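Long-range contacts in alpha-galactosidase (Lactobacillus brevis, PDB 3MI6), which probably hydrolyses terminal, non-reducing alpha-D-galactose residues of alpha-D-galactosides, as a member of glycosyl hydrolase family 36: residues L320-R330 and L536-Q544; E647-Q655 and A666-H674. All coordinates share one frame; numbering follows the deposited sequence.

Contact 1 (L320-R330 and L536-Q544); sequences LVNPRFAHEER and LGMMYYAPQ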
loop_
_atom_site.group_PDB
_atom_site.type_symbol
_atom_site.label_atom_id
_atom_site.label_comp_id
_atom_site.label_asym_id
_atom_site.label_seq_id
_atom_site.Cartn_x
_atom_site.Cartn_y
_atom_site.Cartn_z
ATOM N N LEU D 320 -34.122 12.633 16.744
ATOM C CA LEU D 320 -33.196 12.688 17.869
ATOM C C LEU D 320 -33.024 14.100 18.399
ATOM O O LEU D 320 -33.094 14.332 19.597
ATOM C CB LEU D 320 -31.832 12.084 17.501
ATOM C CG LEU D 320 -30.748 12.184 18.587
ATOM C CD1 LEU D 320 -31.072 11.271 19.751
ATOM C CD2 LEU D 320 -29.352 11.861 18.065
ATOM N N VAL D 321 -32.802 15.053 17.513
ATOM C CA VAL D 321 -32.492 16.399 17.966
ATOM C C VAL D 321 -33.741 16.963 18.671
ATOM O O VAL D 321 -34.881 16.635 18.331
ATOM C CB VAL D 321 -31.753 17.209 16.852
ATOM C CG1 VAL D 321 -31.548 18.659 17.253
ATOM C CG2 VAL D 321 -30.424 16.572 16.553
ATOM N N ASN D 322 -33.499 17.782 19.685
ATOM C CA ASN D 322 -34.466 18.694 20.267
ATOM C C ASN D 322 -35.263 19.227 19.079
ATOM O O ASN D 322 -34.719 19.937 18.237
ATOM C CB ASN D 322 -33.701 19.744 21.088
ATOM C CG ASN D 322 -34.614 20.747 21.798
ATOM O OD1 ASN D 322 -35.672 21.095 21.304
ATOM N ND2 ASN D 322 -34.171 21.242 22.950
ATOM N N PRO D 323 -36.564 18.887 19.008
ATOM C CA PRO D 323 -37.503 19.350 17.967
ATOM C C PRO D 323 -37.744 20.861 17.963
ATOM O O PRO D 323 -38.186 21.436 16.969
ATOM C CB PRO D 323 -38.801 18.626 18.325
ATOM C CG PRO D 323 -38.366 17.441 19.098
ATOM C CD PRO D 323 -37.184 17.892 19.894
ATOM N N ARG D 324 -37.460 21.499 19.085
ATOM C CA ARG D 324 -37.602 22.933 19.206
ATOM C C ARG D 324 -36.579 23.653 18.333
ATOM O O ARG D 324 -36.759 24.824 17.993
ATOM C CB ARG D 324 -37.434 23.332 20.676
ATOM C CG ARG D 324 -37.430 24.812 20.936
ATOM C CD ARG D 324 -38.745 25.442 20.500
ATOM N NE ARG D 324 -38.687 26.897 20.623
ATOM C CZ ARG D 324 -38.286 27.708 19.648
ATOM N NH1 ARG D 324 -37.923 27.212 18.467
ATOM N NH2 ARG D 324 -38.249 29.013 19.857
ATOM N N PHE D 325 -35.494 22.969 17.981
ATOM C CA PHE D 325 -34.434 23.629 17.223
ATOM C C PHE D 325 -33.929 22.811 16.044
ATOM O O PHE D 325 -33.160 23.307 15.241
ATOM C CB PHE D 325 -33.270 24.057 18.129
ATOM C CG PHE D 325 -33.628 25.125 19.123
ATOM C CD1 PHE D 325 -33.866 24.806 20.454
ATOM C CD2 PHE D 325 -33.725 26.446 18.731
ATOM C CE1 PHE D 325 -34.206 25.777 21.369
ATOM C CE2 PHE D 325 -34.058 27.440 19.649
ATOM C CZ PHE D 325 -34.296 27.102 20.973
ATOM N N ALA D 326 -34.395 21.575 15.932
ATOM C CA ALA D 326 -33.990 20.682 14.857
ATOM C C ALA D 326 -33.964 21.352 13.487
ATOM O O ALA D 326 -33.044 21.105 12.692
ATOM C CB ALA D 326 -34.908 19.486 14.811
ATOM N N HIS D 327 -34.983 22.168 13.207
ATOM C CA HIS D 327 -35.165 22.801 11.894
ATOM C C HIS D 327 -35.102 24.331 11.920
ATOM O O HIS D 327 -35.221 24.986 10.883
ATOM C CB HIS D 327 -36.502 22.397 11.283
ATOM C CG HIS D 327 -36.695 20.922 11.159
ATOM N ND1 HIS D 327 -37.037 20.124 12.230
ATOM C CD2 HIS D 327 -36.621 20.102 10.086
ATOM C CE1 HIS D 327 -37.156 18.872 11.826
ATOM N NE2 HIS D 327 -36.912 18.834 10.527
ATOM N N GLU D 328 -34.920 24.907 13.099
ATOM C CA GLU D 328 -34.890 26.358 13.204
ATOM C C GLU D 328 -33.507 26.924 12.862
ATOM O O GLU D 328 -32.493 26.491 13.392
ATOM C CB GLU D 328 -35.355 26.827 14.590
ATOM C CG GLU D 328 -35.574 28.341 14.675
ATOM C CD GLU D 328 -36.083 28.807 16.041
ATOM O OE1 GLU D 328 -35.247 29.069 16.939
ATOM O OE2 GLU D 328 -37.321 28.926 16.208
ATOM N N GLU D 329 -33.475 27.883 11.955
ATOM C CA GLU D 329 -32.232 28.558 11.648
ATOM C C GLU D 329 -31.606 29.093 12.926
ATOM O O GLU D 329 -32.273 29.697 13.765
ATOM C CB GLU D 329 -32.461 29.672 10.619
ATOM C CG GLU D 329 -32.865 29.131 9.246
ATOM C CD GLU D 329 -33.081 30.205 8.196
ATOM O OE1 GLU D 329 -32.538 31.323 8.325
ATOM O OE2 GLU D 329 -33.803 29.921 7.222
ATOM N N ARG D 330 -30.315 28.850 13.074
ATOM C CA ARG D 330 -29.583 29.342 14.222
ATOM C C ARG D 330 -28.935 30.694 14.006
ATOM O O ARG D 330 -28.351 30.968 12.952
ATOM C CB ARG D 330 -28.587 28.304 14.665
ATOM C CG ARG D 330 -29.329 27.249 15.410
ATOM C CD ARG D 330 -28.826 25.916 15.113
ATOM N NE ARG D 330 -29.903 24.991 14.823
ATOM C CZ ARG D 330 -29.828 23.717 15.145
ATOM N NH1 ARG D 330 -28.761 23.287 15.795
ATOM N NH2 ARG D 330 -30.796 22.884 14.830
ATOM N N LEU D 536 -24.076 12.313 20.152
ATOM C CA LEU D 536 -25.522 12.269 19.979
ATOM C C LEU D 536 -26.236 12.491 21.314
ATOM O O LEU D 536 -27.345 13.021 21.360
ATOM C CB LEU D 536 -25.961 10.961 19.299
ATOM C CG LEU D 536 -25.375 10.655 17.897
ATOM C CD1 LEU D 536 -25.646 9.230 17.495
ATOM C CD2 LEU D 536 -25.862 11.590 16.811
ATOM N N GLY D 537 -25.578 12.118 22.403
ATOM C CA GLY D 537 -26.190 12.232 23.707
ATOM C C GLY D 537 -26.560 13.666 24.006
ATOM O O GLY D 537 -27.595 13.936 24.607
HETATM N N MSE D 538 -25.708 14.592 23.591
HETATM C CA MSE D 538 -25.926 15.995 23.895
HETATM C C MSE D 538 -26.815 16.693 22.872
HETATM O O MSE D 538 -27.481 17.668 23.213
HETATM C CB MSE D 538 -24.591 16.712 23.992
HETATM C CG MSE D 538 -23.644 16.067 24.962
HETATM SE SE MSE D 538 -24.015 16.615 26.811
HETATM C CE MSE D 538 -23.695 18.533 26.629
HETATM N N MSE D 539 -26.822 16.196 21.631
HETATM C CA MSE D 539 -27.625 16.782 20.569
HETATM C C MSE D 539 -29.129 16.619 20.821
HETATM O O MSE D 539 -29.943 17.392 20.305
HETATM C CB MSE D 539 -27.279 16.168 19.204
HETATM C CG MSE D 539 -25.807 16.266 18.786
HETATM SE SE MSE D 539 -25.034 18.075 18.807
HETATM C CE MSE D 539 -23.167 17.535 18.803
ATOM N N TYR D 540 -29.497 15.601 21.592
ATOM C CA TYR D 540 -30.884 15.409 21.961
ATOM C C TYR D 540 -31.406 16.651 22.675
ATOM O O TYR D 540 -32.517 17.099 22.420
ATOM C CB TYR D 540 -31.004 14.192 22.858
ATOM C CG TYR D 540 -32.391 13.926 23.383
ATOM C CD1 TYR D 540 -32.810 14.485 24.581
ATOM C CD2 TYR D 540 -33.270 13.088 22.703
ATOM C CE1 TYR D 540 -34.058 14.238 25.073
ATOM C CE2 TYR D 540 -34.525 12.830 23.193
ATOM C CZ TYR D 540 -34.919 13.410 24.383
ATOM O OH TYR D 540 -36.177 13.173 24.907
ATOM N N TYR D 541 -30.578 17.216 23.546
ATOM C CA TYR D 541 -30.951 18.350 24.380
ATOM C C TYR D 541 -30.471 19.649 23.767
ATOM O O TYR D 541 -31.220 20.619 23.701
ATOM C CB TYR D 541 -30.312 18.209 25.763
ATOM C CG TYR D 541 -30.823 17.040 26.555
ATOM C CD1 TYR D 541 -32.047 17.113 27.203
ATOM C CD2 TYR D 541 -30.086 15.862 26.669
ATOM C CE1 TYR D 541 -32.539 16.053 27.934
ATOM C CE2 TYR D 541 -30.573 14.788 27.409
ATOM C CZ TYR D 541 -31.806 14.902 28.037
ATOM O OH TYR D 541 -32.330 13.880 28.777
ATOM N N ALA D 542 -29.201 19.660 23.354
ATOM C CA ALA D 542 -28.540 20.827 22.768
ATOM C C ALA D 542 -28.261 20.558 21.290
ATOM O O ALA D 542 -27.389 19.750 20.962
ATOM C CB ALA D 542 -27.242 21.106 23.500
ATOM N N PRO D 543 -28.984 21.242 20.389
ATOM C CA PRO D 543 -28.966 20.896 18.962
ATOM C C PRO D 543 -27.636 21.218 18.297
ATOM O O PRO D 543 -27.406 20.806 17.165
ATOM C CB PRO D 543 -30.053 21.787 18.385
ATOM C CG PRO D 543 -29.994 23.010 19.260
ATOM C CD PRO D 543 -29.762 22.466 20.650
ATOM N N GLN D 544 -26.761 21.937 18.984
ATOM C CA GLN D 544 -25.473 22.286 18.388
ATOM C C GLN D 544 -24.351 22.264 19.415
ATOM O O GLN D 544 -24.581 22.529 20.591
ATOM C CB GLN D 544 -25.542 23.649 17.702
ATOM C CG GLN D 544 -25.615 24.829 18.634
ATOM C CD GLN D 544 -26.036 26.063 17.885
ATOM O OE1 GLN D 544 -26.831 25.984 16.950
ATOM N NE2 GLN D 544 -25.500 27.210 18.274
#
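Pro543 packs against three side chains of the 320-330 loop, and packing is closest here. Pro543 CB lies 3.6 Å from Val321 CG1, with the two side chains at about a right angle. Pro543 CG lies 3.6 Å from Phe325 CB. The same CG sits over one face of the Arg330 guanidinium. At the guanidinium edge, NH1 of Arg330 makes a weak hydrogen bond of 3.1 Å to Pro543 O. Arg330 NE makes another weak bond to Glu328 O, so both segments hold this group. All four side chains are buried. Leu523 of strand 523-526 backs Phe325 and Pro543.

The side at Asn322 and Tyr540 is looser; both residues are partly exposed. With chi1 at -178°, the Asn322 amide reaches out toward 536-544, and Asn322 ND2 donates to Tyr541 O over 3.1 Å at 164°. The acceptor lies in the Asn322 amide plane. OD1 accepts from Arg324 N in an Asx turn, so both ends of the amide are fixed. Tyr540 CD2 meets Leu320 O at 3.4 Å.

The contact belongs to the TIM barrel. The 320-330 loop leads from helix 305-319 to strand 333-335. Segment 536-544 leads into strand 544-546. The arginine charge sits among backbone carbonyls and apolar carbon. Arg330 probably ties the two lead-ins together mainly by packing, with one weak bond across.

Contact 2 (E647-Q655 and A666-H674); sequences EDGNVTSWQ and AARYQLLNH
Strands 651-655 and 666-670 run antiparallel, their axes 4.7 Å apart at closest approach and at 171°. Thr652 with Tyr669 and Trp654 with Ala667 are the hydrogen-bonded pairs. Tyr669 N reaches Thr652 O at 2.8 Å, and Ala667 N reaches Trp654 O at the same length. Past the strand ends, Leu671 N still bonds to Asn650 O. Asn650 N in turn donates to Asp648 OD1 in an Asx turn.

Trp654 and Tyr669 lie on one face of the sheet. The edge of the Tyr669 ring points at the face of the Trp654 six-membered ring in an offset edge-to-face pair, with centroids 4.9 Å apart and planes at 67°. Tyr669 OH bonds to Ala595 O. Losing the ring to an alanine here would probably open a gap beside that Trp654 face and leave Ala595 O without this donor.

The two strands form a beta hairpin in the antiparallel sheet of the C-terminal domain, between strands 637-640 and 728-736. On the other face, Arg668 is extended from CG to NE. This brings its guanidinium to Val651, whose CG1 lies over one face, 3.7 Å from Arg668 NE. Arg668 NH1 bonds to Gln730. Beyond the hairpin, His674 ND1 bonds to Glu555 of the second subunit.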
loop_
_atom_site.group_PDB
_atom_site.type_symbol
_atom_site.label_atom_id
_atom_site.label_comp_id
_atom_site.label_asym_id
_atom_site.label_seq_id
_atom_site.Cartn_x
_atom_site.Cartn_y
_atom_site.Cartn_z
ATOM N N GLU D 647 -4.723 11.291 -0.222
ATOM C CA GLU D 647 -3.723 11.913 -1.071
ATOM C C GLU D 647 -2.837 12.818 -0.221
ATOM O O GLU D 647 -2.543 12.491 0.909
ATOM C CB GLU D 647 -4.410 12.729 -2.190
ATOM N N ASP D 648 -2.427 13.967 -0.750
ATOM C CA ASP D 648 -1.527 14.843 -0.002
ATOM C C ASP D 648 -2.282 15.748 0.979
ATOM O O ASP D 648 -1.673 16.423 1.833
ATOM C CB ASP D 648 -0.618 15.666 -0.935
ATOM C CG ASP D 648 -1.398 16.554 -1.892
ATOM O OD1 ASP D 648 -2.568 16.906 -1.598
ATOM O OD2 ASP D 648 -0.831 16.907 -2.953
ATOM N N GLY D 649 -3.605 15.752 0.854
ATOM C CA GLY D 649 -4.433 16.572 1.714
ATOM C C GLY D 649 -4.307 18.074 1.500
ATOM O O GLY D 649 -4.631 18.857 2.388
ATOM N N ASN D 650 -3.852 18.492 0.325
ATOM C CA ASN D 650 -3.673 19.914 0.076
ATOM C C ASN D 650 -5.003 20.601 -0.248
ATOM O O ASN D 650 -5.205 21.785 0.055
ATOM C CB ASN D 650 -2.658 20.143 -1.041
ATOM C CG ASN D 650 -2.066 21.542 -1.014
ATOM O OD1 ASN D 650 -1.969 22.207 -2.053
ATOM N ND2 ASN D 650 -1.661 21.996 0.171
ATOM N N VAL D 651 -5.925 19.846 -0.831
ATOM C CA VAL D 651 -7.202 20.419 -1.235
ATOM C C VAL D 651 -8.386 19.770 -0.512
ATOM O O VAL D 651 -8.536 18.543 -0.542
ATOM C CB VAL D 651 -7.386 20.330 -2.778
ATOM C CG1 VAL D 651 -8.694 20.958 -3.195
ATOM C CG2 VAL D 651 -6.224 21.009 -3.459
ATOM N N THR D 652 -9.207 20.596 0.141
ATOM C CA THR D 652 -10.439 20.140 0.778
ATOM C C THR D 652 -11.585 20.816 0.083
ATOM O O THR D 652 -11.537 22.018 -0.129
ATOM C CB THR D 652 -10.517 20.567 2.268
ATOM O OG1 THR D 652 -9.602 19.796 3.045
ATOM C CG2 THR D 652 -11.919 20.353 2.831
ATOM N N SER D 653 -12.633 20.077 -0.263
ATOM C CA SER D 653 -13.786 20.733 -0.850
ATOM C C SER D 653 -15.082 20.059 -0.501
ATOM O O SER D 653 -15.141 18.843 -0.339
ATOM C CB SER D 653 -13.646 20.821 -2.366
ATOM O OG SER D 653 -13.802 19.547 -2.960
ATOM N N TRP D 654 -16.130 20.862 -0.389
ATOM C CA TRP D 654 -17.460 20.311 -0.221
ATOM C C TRP D 654 -18.623 21.156 -0.725
ATOM O O TRP D 654 -18.435 22.260 -1.263
ATOM C CB TRP D 654 -17.731 19.836 1.214
ATOM C CG TRP D 654 -16.995 20.415 2.402
ATOM C CD1 TRP D 654 -16.260 19.708 3.357
ATOM C CD2 TRP D 654 -16.976 21.767 2.827
ATOM N NE1 TRP D 654 -15.780 20.561 4.344
ATOM C CE2 TRP D 654 -16.201 21.829 4.036
ATOM C CE3 TRP D 654 -17.514 22.930 2.313
ATOM C CZ2 TRP D 654 -15.978 23.008 4.710
ATOM C CZ3 TRP D 654 -17.289 24.082 2.974
ATOM C CH2 TRP D 654 -16.537 24.125 4.171
ATOM N N GLN D 655 -19.829 20.619 -0.542
ATOM C CA GLN D 655 -21.010 21.196 -1.156
ATOM C C GLN D 655 -22.268 20.988 -0.306
ATOM O O GLN D 655 -22.490 19.903 0.225
ATOM C CB GLN D 655 -21.210 20.547 -2.529
ATOM C CG GLN D 655 -22.027 21.362 -3.510
ATOM C CD GLN D 655 -22.228 20.654 -4.850
ATOM O OE1 GLN D 655 -23.208 20.895 -5.561
ATOM N NE2 GLN D 655 -21.304 19.771 -5.187
ATOM N N ALA D 666 -20.848 25.327 -3.303
ATOM C CA ALA D 666 -19.647 24.502 -3.225
ATOM C C ALA D 666 -18.474 25.355 -2.768
ATOM O O ALA D 666 -18.486 26.577 -2.893
ATOM C CB ALA D 666 -19.346 23.875 -4.579
ATOM N N ALA D 667 -17.459 24.717 -2.215
ATOM C CA ALA D 667 -16.297 25.461 -1.776
ATOM C C ALA D 667 -15.100 24.576 -1.940
ATOM O O ALA D 667 -15.166 23.405 -1.602
ATOM C CB ALA D 667 -16.448 25.880 -0.339
ATOM N N ARG D 668 -14.026 25.138 -2.491
ATOM C CA ARG D 668 -12.741 24.470 -2.597
ATOM C C ARG D 668 -11.714 25.299 -1.825
ATOM O O ARG D 668 -11.570 26.497 -2.049
ATOM C CB ARG D 668 -12.340 24.373 -4.055
ATOM C CG ARG D 668 -11.096 23.615 -4.336
ATOM C CD ARG D 668 -10.882 23.591 -5.842
ATOM N NE ARG D 668 -9.741 22.777 -6.247
ATOM C CZ ARG D 668 -8.517 23.257 -6.460
ATOM N NH1 ARG D 668 -8.268 24.549 -6.307
ATOM N NH2 ARG D 668 -7.538 22.438 -6.817
ATOM N N TYR D 669 -11.012 24.660 -0.903
ATOM C CA TYR D 669 -9.967 25.314 -0.139
ATOM C C TYR D 669 -8.648 24.637 -0.459
ATOM O O TYR D 669 -8.544 23.421 -0.399
ATOM C CB TYR D 669 -10.249 25.194 1.369
ATOM C CG TYR D 669 -11.682 25.478 1.760
ATOM C CD1 TYR D 669 -12.049 26.725 2.213
ATOM C CD2 TYR D 669 -12.669 24.504 1.649
ATOM C CE1 TYR D 669 -13.346 27.001 2.554
ATOM C CE2 TYR D 669 -13.972 24.768 1.990
ATOM C CZ TYR D 669 -14.306 26.020 2.447
ATOM O OH TYR D 669 -15.607 26.328 2.806
ATOM N N GLN D 670 -7.635 25.416 -0.805
ATOM C CA GLN D 670 -6.313 24.847 -0.983
ATOM C C GLN D 670 -5.447 25.399 0.127
ATOM O O GLN D 670 -5.481 26.611 0.401
ATOM C CB GLN D 670 -5.742 25.202 -2.347
ATOM C CG GLN D 670 -4.431 24.508 -2.678
ATOM C CD GLN D 670 -3.863 24.938 -4.044
ATOM O OE1 GLN D 670 -3.613 26.134 -4.272
ATOM N NE2 GLN D 670 -3.667 23.964 -4.954
ATOM N N LEU D 671 -4.684 24.525 0.783
ATOM C CA LEU D 671 -3.864 24.992 1.893
ATOM C C LEU D 671 -2.589 25.713 1.423
ATOM O O LEU D 671 -2.286 26.825 1.873
ATOM C CB LEU D 671 -3.530 23.853 2.845
ATOM C CG LEU D 671 -4.714 23.166 3.530
ATOM C CD1 LEU D 671 -4.216 22.036 4.434
ATOM C CD2 LEU D 671 -5.546 24.158 4.320
ATOM N N LEU D 672 -1.855 25.091 0.510
ATOM C CA LEU D 672 -0.575 25.623 0.086
ATOM C C LEU D 672 -0.679 25.898 -1.393
ATOM O O LEU D 672 -1.152 25.052 -2.147
ATOM C CB LEU D 672 0.517 24.584 0.344
ATOM C CG LEU D 672 1.425 24.787 1.567
ATOM C CD1 LEU D 672 0.702 25.477 2.730
ATOM C CD2 LEU D 672 2.064 23.478 2.001
ATOM N N ASN D 673 -0.270 27.077 -1.831
ATOM C CA ASN D 673 -0.315 27.366 -3.254
ATOM C C ASN D 673 0.950 26.828 -3.921
ATOM O O ASN D 673 2.026 26.895 -3.341
ATOM C CB ASN D 673 -0.467 28.862 -3.483
ATOM C CG ASN D 673 -0.969 29.180 -4.862
ATOM O OD1 ASN D 673 -1.875 28.519 -5.360
ATOM N ND2 ASN D 673 -0.387 30.197 -5.497
ATOM N N HIS D 674 0.825 26.268 -5.123
ATOM C CA HIS D 674 1.995 25.802 -5.865
ATOM C C HIS D 674 2.075 26.429 -7.246
ATOM O O HIS D 674 1.044 26.690 -7.874
ATOM C CB HIS D 674 2.003 24.289 -5.955
ATOM C CG HIS D 674 2.099 23.617 -4.621
ATOM N ND1 HIS D 674 3.169 23.802 -3.770
ATOM C CD2 HIS D 674 1.262 22.761 -3.989
ATOM C CE1 HIS D 674 2.990 23.088 -2.674
ATOM N NE2 HIS D 674 1.837 22.448 -2.780
#

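The two contacts follow each other along the chain and do not touch. Their centres are 30 Å apart, and their nearest atoms about 16 Å. Contact 1 lies within the catalytic barrel. There the Tyr541 side chain is about 7 Å from that of Trp478, and the Gln544 side chain about 9 Å from that of Cys527. Trp478 and Cys527 are predicted to bind substrate. Contact 2 belongs to the C-terminal domain and lies away from the predicted sites. Chain order and packing connect them indirectly. Contact 1 leads into strand 544-546. Asp549, the predicted proton donor, follows, and then helix 553-566. That helix packs against Thr652, Tyr669 and Leu671 of contact 2.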